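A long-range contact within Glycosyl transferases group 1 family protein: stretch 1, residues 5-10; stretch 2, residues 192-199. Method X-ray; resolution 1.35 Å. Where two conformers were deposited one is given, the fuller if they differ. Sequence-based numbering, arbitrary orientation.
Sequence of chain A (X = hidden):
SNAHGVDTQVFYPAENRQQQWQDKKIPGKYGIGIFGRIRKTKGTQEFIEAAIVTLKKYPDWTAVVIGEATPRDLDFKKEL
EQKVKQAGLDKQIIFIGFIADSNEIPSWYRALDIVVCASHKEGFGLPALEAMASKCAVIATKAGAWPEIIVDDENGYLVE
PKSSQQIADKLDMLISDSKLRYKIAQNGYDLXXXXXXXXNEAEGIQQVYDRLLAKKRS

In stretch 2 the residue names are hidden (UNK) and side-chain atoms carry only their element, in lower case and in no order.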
# COMPACT_ATOMS: atom_id res chain seq x y z
N GLY A 5 3.55 -4.85 -17.91
CA GLY A 5 3.57 -3.37 -17.88
C GLY A 5 2.30 -2.78 -17.34
O GLY A 5 1.31 -3.48 -17.08
N VAL A 6 2.30 -1.46 -17.21
CA VAL A 6 1.18 -0.75 -16.66
C VAL A 6 0.74 0.37 -17.61
O VAL A 6 1.58 0.94 -18.34
CB VAL A 6 1.56 -0.23 -15.24
CG1 VAL A 6 2.86 0.56 -15.27
CG2 VAL A 6 0.44 0.58 -14.63
N ASP A 7 -0.56 0.63 -17.63
CA ASP A 7 -1.17 1.66 -18.48
C ASP A 7 -1.04 2.97 -17.74
O ASP A 7 -1.80 3.24 -16.82
CB ASP A 7 -2.65 1.33 -18.77
CG ASP A 7 -3.33 2.33 -19.72
OD1 ASP A 7 -2.76 3.40 -19.99
OD2 ASP A 7 -4.45 2.04 -20.20
N THR A 8 -0.10 3.81 -18.18
CA THR A 8 0.17 5.09 -17.52
C THR A 8 -0.88 6.19 -17.83
O THR A 8 -0.78 7.28 -17.27
CB THR A 8 1.59 5.59 -17.82
OG1 THR A 8 1.77 5.66 -19.22
CG2 THR A 8 2.62 4.62 -17.20
N GLN A 9 -1.83 5.88 -18.72
CA GLN A 9 -3.00 6.74 -18.97
C GLN A 9 -4.06 6.48 -17.89
O GLN A 9 -4.98 7.28 -17.71
CB GLN A 9 -3.64 6.49 -20.35
CG GLN A 9 -2.73 6.66 -21.56
CD GLN A 9 -3.46 6.55 -22.92
OE1 GLN A 9 -4.55 5.99 -23.03
NE2 GLN A 9 -2.83 7.09 -23.96
N VAL A 10 -3.96 5.34 -17.19
CA VAL A 10 -4.93 4.95 -16.15
C VAL A 10 -4.32 5.18 -14.78
O VAL A 10 -4.96 5.74 -13.89
CB VAL A 10 -5.38 3.48 -16.31
CG1 VAL A 10 -6.26 3.02 -15.14
CG2 VAL A 10 -6.13 3.31 -17.62
N UNK A 192 9.31 2.90 -13.81
CA UNK A 192 8.18 2.24 -14.47
C UNK A 192 7.71 2.97 -15.72
O UNK A 192 7.36 2.33 -16.71
c UNK A 192 6.36 3.16 -12.98
c UNK A 192 7.06 1.90 -13.47
c UNK A 192 7.64 1.08 -12.33
N UNK A 193 7.78 4.30 -15.74
CA UNK A 193 7.35 5.04 -16.93
C UNK A 193 8.35 4.88 -18.08
O UNK A 193 8.01 5.11 -19.25
c UNK A 193 7.09 6.53 -16.65
c UNK A 193 5.90 6.69 -15.73
o UNK A 193 8.25 7.12 -16.07
N UNK A 194 9.57 4.44 -17.77
CA UNK A 194 10.60 4.20 -18.78
C UNK A 194 10.62 2.76 -19.23
O UNK A 194 10.69 2.51 -20.44
c UNK A 194 12.00 4.51 -18.23
c UNK A 194 13.09 4.25 -19.28
o UNK A 194 12.05 5.88 -17.81
N UNK A 195 10.59 1.83 -18.28
CA UNK A 195 10.80 0.41 -18.59
C UNK A 195 9.56 -0.50 -18.59
O UNK A 195 9.59 -1.56 -19.20
c UNK A 195 13.67 -1.96 -17.54
c UNK A 195 12.21 -1.62 -17.85
c UNK A 195 11.86 -0.15 -17.63
n UNK A 195 15.34 -2.37 -15.72
c UNK A 195 14.07 -1.65 -16.12
N UNK A 196 8.47 -0.08 -17.95
CA UNK A 196 7.30 -0.92 -17.82
C UNK A 196 6.02 -0.20 -18.31
O UNK A 196 4.93 -0.49 -17.84
c UNK A 196 10.35 -2.25 -14.60
c UNK A 196 9.23 -4.27 -15.20
c UNK A 196 8.21 -3.54 -15.77
c UNK A 196 9.32 -1.52 -15.15
c UNK A 196 8.24 -2.14 -15.76
c UNK A 196 10.30 -3.62 -14.62
o UNK A 196 11.34 -4.35 -14.06
c UNK A 196 7.12 -1.35 -16.36
N UNK A 197 6.17 0.75 -19.22
CA UNK A 197 5.03 1.49 -19.77
C UNK A 197 4.49 0.69 -20.95
O UNK A 197 5.26 0.31 -21.84
c UNK A 197 4.04 5.87 -22.11
c UNK A 197 4.45 3.79 -20.78
c UNK A 197 5.52 2.87 -20.24
c UNK A 197 5.03 5.13 -21.21
n UNK A 197 4.38 7.31 -22.38
N UNK A 198 3.18 0.42 -20.97
CA UNK A 198 2.56 -0.36 -22.08
C UNK A 198 2.67 0.36 -23.42
O UNK A 198 2.90 -0.27 -24.45
c UNK A 198 1.09 -0.71 -21.76
c UNK A 198 1.05 -1.71 -20.60
c UNK A 198 0.37 -1.29 -22.99
c UNK A 198 -0.33 -1.99 -20.05
N UNK A 199 2.55 1.69 -23.40
CA UNK A 199 2.60 2.49 -24.64
C UNK A 199 3.92 3.23 -24.86
O UNK A 199 4.07 3.99 -25.84
o UNK A 199 -1.35 4.37 -23.56
c UNK A 199 -1.00 3.91 -24.65
c UNK A 199 1.46 3.49 -24.64
c UNK A 199 0.08 2.86 -24.73
n UNK A 199 -1.53 4.31 -25.81
O HOH W 1 0.95 3.28 -21.05
O HOH W 2 0.50 6.08 -21.58

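Position 192 lies in a helix that begins earlier in the chain. Its side chain has three carbons, one carrying the other two. It points toward stretch 1 but stops short of contact. This is Val192.

Position 193 has a side chain of two carbons and one oxygen, with the first carbon carrying both other atoms. Its carbon end rests near the methyl of Thr8. That is a threonine, Thr193. Its methyl CG2 lies 4.1 Å from CG2 of Thr8, a loose apolar contact. Its hydroxyl is hydrogen-bonded elsewhere in the structure.

Position 194 has the same pattern, one carbon bearing one oxygen and one carbon. It is out of reach of stretch 1. This is Thr194.

Position 195 carries four carbons in a row ending in nitrogen. It is exposed and also out of reach. This is Lys195, the last helical residue.

Position 196 has one carbon, then a six-carbon ring bearing an oxygen. The ring leads away from stretch 1, so the close contact is made by the backbone: its O lies 3.2 Å from CA of Gly5. This is Tyr196. Its N still bonds to Val192 O at 2.9 Å, but its own backbone angles have left the helix.

Position 197 again shows four carbons in a row ending in nitrogen. CA-to-CB points away from stretch 1, and the chain is extended. Its carbons pass the hydroxyl of Thr8. This is Lys197; its CG lies 3.6 Å from OG1 of Thr8.

Position 198 has four carbons, forked at the first, with one arm two carbons long. It points toward stretch 1, and the longer arm lies against the backbone of Gly5 and Asp7. This is Ile198. Its CG1 is 3.7 Å from C of Gly5 and its CD1 3.6 Å from N of Asp7.

Position 199 has three carbons, the third carrying one oxygen and one nitrogen. The oxygen comes close to the amide end of Gln9. This is Gln199. Its OE1 lies 3.1 Å from CD of Gln9; OE1 is equally close to Gln9 NE2, but the angle is too poor for a hydrogen bond.

The contact is held by backbone. Val6 N donates to Tyr196 O at 2.9 Å, and Ile198 N donates to Val6 O at 3.1 Å. Together they make a single beta bridge between Val6 and Lys197. At Gly5 a CB would clash with Tyr196 O, about 2.9 Å away, so the bare CA suits the close approach. Ile198 packs along the backbone beside the bridge. Two waters extend the link. One accepts from Thr8 N (3.1 Å) and Gln199 N (3.3 Å). The other hydrogen-bonds Thr8 OG1 at 2.7 Å and donates to Gln199 OE1 at 3.2 Å.

Stretch 2, residues 192-199: VTTKYKIQ
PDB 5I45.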